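Local structure of major capsid protein (Faustovirus, 5J7O) at the interface of chains A and B. The protein builds the capsid shell of a large double-stranded DNA virus as a double jelly-roll protein that assembles into trimeric capsomers. Sequence-based numbering; all coordinates share one arbitrary frame. Chains: chain A/B, major capsid protein.

Contact 1: the interface of chains A and B. Residues chain A 221, 224-225; chain B 543, 546-548, 561.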
loop_
_atom_site.group_PDB
_atom_site.type_symbol
_atom_site.label_atom_id
_atom_site.label_comp_id
_atom_site.label_asym_id
_atom_site.label_seq_id
_atom_site.Cartn_x
_atom_site.Cartn_y
_atom_site.Cartn_z
ATOM N N GLY A 221 -5.620 11.100 3.395
ATOM C CA GLY A 221 -6.171 12.397 3.746
ATOM C C GLY A 221 -5.097 13.457 3.835
ATOM O O GLY A 221 -5.288 14.586 3.375
ATOM N N ARG A 224 -4.562 14.457 0.408
ATOM C CA ARG A 224 -5.655 15.335 0.003
ATOM C C ARG A 224 -5.592 16.679 0.715
ATOM O O ARG A 224 -6.007 17.698 0.151
ATOM C CB ARG A 224 -7.004 14.662 0.264
ATOM C CG ARG A 224 -7.256 13.411 -0.568
ATOM C CD ARG A 224 -8.735 13.055 -0.599
ATOM N NE ARG A 224 -9.013 11.931 -1.490
ATOM C CZ ARG A 224 -9.506 10.763 -1.092
ATOM N NH1 ARG A 224 -9.790 10.560 0.187
ATOM N NH2 ARG A 224 -9.725 9.798 -1.976
ATOM N N LEU A 225 -5.071 16.708 1.944
ATOM C CA LEU A 225 -5.004 17.960 2.690
ATOM C C LEU A 225 -4.010 18.933 2.068
ATOM O O LEU A 225 -4.275 20.139 2.003
ATOM C CB LEU A 225 -4.638 17.691 4.151
ATOM C CG LEU A 225 -5.726 17.129 5.070
ATOM C CD1 LEU A 225 -5.194 16.948 6.483
ATOM C CD2 LEU A 225 -6.959 18.016 5.065
ATOM N N GLN B 543 -14.449 18.433 2.222
ATOM C CA GLN B 543 -13.122 17.888 2.489
ATOM C C GLN B 543 -12.684 18.111 3.931
ATOM O O GLN B 543 -11.802 17.393 4.413
ATOM C CB GLN B 543 -12.096 18.498 1.534
ATOM C CG GLN B 543 -11.912 19.990 1.708
ATOM C CD GLN B 543 -10.918 20.577 0.728
ATOM O OE1 GLN B 543 -11.219 21.543 0.030
ATOM N NE2 GLN B 543 -9.721 20.002 0.677
ATOM N N ARG B 546 -14.099 14.989 5.459
ATOM C CA ARG B 546 -13.570 13.760 4.885
ATOM C C ARG B 546 -12.077 13.598 5.133
ATOM O O ARG B 546 -11.619 12.496 5.451
ATOM C CB ARG B 546 -13.840 13.717 3.380
ATOM C CG ARG B 546 -13.268 12.487 2.694
ATOM C CD ARG B 546 -13.244 12.678 1.194
ATOM N NE ARG B 546 -12.350 13.763 0.807
ATOM C CZ ARG B 546 -12.555 14.560 -0.237
ATOM N NH1 ARG B 546 -13.634 14.402 -0.989
ATOM N NH2 ARG B 546 -11.687 15.521 -0.519
ATOM N N ASP B 547 -11.307 14.675 4.993
ATOM C CA ASP B 547 -9.854 14.601 5.051
ATOM C C ASP B 547 -9.272 15.125 6.357
ATOM O O ASP B 547 -8.426 14.459 6.961
ATOM C CB ASP B 547 -9.246 15.364 3.866
ATOM C CG ASP B 547 -9.749 14.856 2.531
ATOM O OD1 ASP B 547 -10.117 13.667 2.449
ATOM O OD2 ASP B 547 -9.778 15.648 1.566
ATOM N N TYR B 548 -9.700 16.302 6.817
ATOM C CA TYR B 548 -9.041 16.906 7.971
ATOM C C TYR B 548 -9.408 16.194 9.268
ATOM O O TYR B 548 -8.525 15.813 10.046
ATOM C CB TYR B 548 -9.376 18.391 8.077
ATOM C CG TYR B 548 -8.760 18.999 9.311
ATOM C CD1 TYR B 548 -9.547 19.435 10.368
ATOM C CD2 TYR B 548 -7.381 19.090 9.438
ATOM C CE1 TYR B 548 -8.976 19.973 11.506
ATOM C CE2 TYR B 548 -6.802 19.621 10.569
ATOM C CZ TYR B 548 -7.603 20.064 11.599
ATOM O OH TYR B 548 -7.024 20.596 12.727
ATOM N N PRO B 561 -10.577 7.982 5.101
ATOM C CA PRO B 561 -11.357 7.208 4.130
ATOM C C PRO B 561 -10.899 7.440 2.700
ATOM O O PRO B 561 -10.634 8.571 2.280
ATOM C CB PRO B 561 -12.784 7.726 4.343
ATOM C CG PRO B 561 -12.587 9.141 4.780
ATOM C CD PRO B 561 -11.309 9.166 5.583
#
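A:Arg224 lies across the carboxylate of B:Asp547, the two side chains nearly perpendicular, with guanidinium and carboxylate planes 23° apart. Packing is tight along the aliphatic part of the arginine: its CB is 3.6 Å from the carboxylate carbon CG of B:Asp547, and its CD is 3.4 Å from OD1 of the same aspartate. CG of A:Arg224 stands anti to the carbonyl carbon (chi1 -65°), and the extended chain carries the guanidinium past the aspartate to B:Pro561. There NH1 donates to the backbone carbonyl O of B:Pro561 at 3.0 Å, the acceptor lying in the guanidinium plane and the donor in the carbonyl plane. The charge pairing is looser, since NH1 of A:Arg224 stays 3.9 Å from OD1 of B:Asp547. That aspartate is already held within its own chain. B:Arg546, its chain bent at chi3 (64°), grips it side-on, with NE bonded to OD1 at 2.8 Å and NH2 bonded to OD2. The carboxylate of B:Asp547 thus lies between two guanidinium groups and is probably stabilised as an anion by both. A:Leu225 closes the apolar flank, its CD2 methyl 3.7 Å from CB of B:Asp547 and also packed against N and CA of B:Tyr548. The periphery is sparse: NE2 of B:Gln543 comes no nearer than 4.4 Å to the backbone O of A:Arg224, and B:Tyr548 loses little surface to chain A. In the fold, helix 216-225 of chain A faces helix 542-552 of chain B, with B:Pro561 supplied by a loop.

Contact 2: the interface of chains A and B. Residues chain A 585, 587-588; chain B 7, 9-10, 12.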
loop_
_atom_site.group_PDB
_atom_site.type_symbol
_atom_site.label_atom_id
_atom_site.label_comp_id
_atom_site.label_asym_id
_atom_site.label_seq_id
_atom_site.Cartn_x
_atom_site.Cartn_y
_atom_site.Cartn_z
ATOM N N ASN A 585 21.573 17.412 27.020
ATOM C CA ASN A 585 21.711 18.529 27.944
ATOM C C ASN A 585 22.150 19.786 27.199
ATOM O O ASN A 585 22.796 19.719 26.150
ATOM C CB ASN A 585 22.718 18.181 29.040
ATOM C CG ASN A 585 22.460 16.817 29.658
ATOM O OD1 ASN A 585 22.845 15.790 29.099
ATOM N ND2 ASN A 585 21.809 16.803 30.814
ATOM N N SER A 587 24.307 22.092 28.017
ATOM C CA SER A 587 25.752 22.313 28.012
ATOM C C SER A 587 26.393 21.730 26.759
ATOM O O SER A 587 27.198 22.387 26.091
ATOM C CB SER A 587 26.378 21.704 29.266
ATOM O OG SER A 587 26.160 20.304 29.314
ATOM N N ARG A 588 26.033 20.491 26.420
ATOM C CA ARG A 588 26.562 19.871 25.212
ATOM C C ARG A 588 25.919 20.444 23.956
ATOM O O ARG A 588 26.577 20.538 22.913
ATOM C CB ARG A 588 26.357 18.359 25.272
ATOM C CG ARG A 588 27.228 17.661 26.296
ATOM C CD ARG A 588 26.732 16.254 26.571
ATOM N NE ARG A 588 27.685 15.485 27.365
ATOM C CZ ARG A 588 27.406 14.324 27.948
ATOM N NH1 ARG A 588 26.194 13.797 27.833
ATOM N NH2 ARG A 588 28.337 13.692 28.650
ATOM N N LYS B 7 29.143 9.332 30.096
ATOM C CA LYS B 7 29.108 10.387 31.101
ATOM C C LYS B 7 27.718 11.008 31.209
ATOM O O LYS B 7 27.377 11.919 30.454
ATOM C CB LYS B 7 30.136 11.474 30.779
ATOM C CG LYS B 7 31.511 10.951 30.409
ATOM C CD LYS B 7 32.454 12.097 30.088
ATOM C CE LYS B 7 33.722 11.599 29.416
ATOM N NZ LYS B 7 34.514 12.724 28.840
ATOM N N ILE B 9 24.811 13.297 33.065
ATOM C CA ILE B 9 24.958 14.659 33.571
ATOM C C ILE B 9 23.936 14.959 34.664
ATOM O O ILE B 9 24.310 15.335 35.781
ATOM C CB ILE B 9 24.855 15.678 32.422
ATOM C CG1 ILE B 9 26.019 15.483 31.448
ATOM C CG2 ILE B 9 24.845 17.090 32.969
ATOM C CD1 ILE B 9 26.174 16.595 30.435
ATOM N N ALA B 10 22.648 14.844 34.329
ATOM C CA ALA B 10 21.540 14.859 35.285
ATOM C C ALA B 10 21.191 16.237 35.846
ATOM O O ALA B 10 20.014 16.513 36.098
ATOM C CB ALA B 10 21.822 13.899 36.447
ATOM N N ASP B 12 22.283 19.675 34.737
ATOM C CA ASP B 12 22.818 20.778 33.939
ATOM C C ASP B 12 21.728 21.832 33.764
ATOM O O ASP B 12 20.940 21.792 32.817
ATOM C CB ASP B 12 23.339 20.284 32.595
ATOM C CG ASP B 12 23.936 21.397 31.758
ATOM O OD1 ASP B 12 23.329 21.764 30.730
ATOM O OD2 ASP B 12 25.009 21.913 32.137
#
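A:Ser587 has helical backbone torsions (phi -54°, psi -47°) in the short helix 586-589 where its amide N meets B:Asp12, whereas B:Ile9 and B:Ala10 follow a non-helical loop path. That N donates to carboxylate OD1 of B:Asp12 at 2.9 Å, approaching from above the carboxylate plane. CG of B:Asp12 is turned anti to its own backbone nitrogen (chi1 -178°), which brings the carboxylate to the N-terminal end of the helix; there the helix dipole may add to the attraction, though modestly for so short a helix. The side chain of A:Ser587 packs against the same acid, its CB 3.5 Å from the carboxylate carbon CG of B:Asp12. At the far end, A:Arg588 reaches out on an extended chain, and its NH2 donates to the backbone O of B:Lys7 at 2.7 Å. This donor lies in the carbonyl plane on a lone pair, although the acceptor is tilted from the guanidinium plane. B:Ile9 fills the middle. Its CD1 methyl sits over the centre of one guanidinium face, 3.6 Å from CZ of A:Arg588, an apolar cap on a group whose NH2 is bonded at its rim. The branched part of B:Ile9 meets the amide of A:Asn585 as the two side chains run antiparallel alongside one another, with ND2 of A:Asn585 3.6 Å from CB of B:Ile9. Polar anchors at B:Lys7 and B:Asp12 therefore flank the packing of an aliphatic side chain on two flat polar groups. Together they fasten the N-terminal segment of chain B onto its neighbour, and this loop segment probably contributes to the cohesion of the capsid trimer.

Contact 1 and contact 2 lie about 43 Å apart, measured between the centres of their C-alpha atoms, and share no residue or secondary-structure element. Both join chains A and B, yet they differ in kind: contact 1 sets helix against helix, whereas contact 2 lays an N-terminal segment without regular structure on the neighbouring subunit. The interface is not an exact two-fold, so each chain brings different surfaces to its partner. With three copies in the assembly, such unlike faces suit head-to-tail closure of a ring, and the wide spacing suggests that neighbouring subunits are secured at well-separated points.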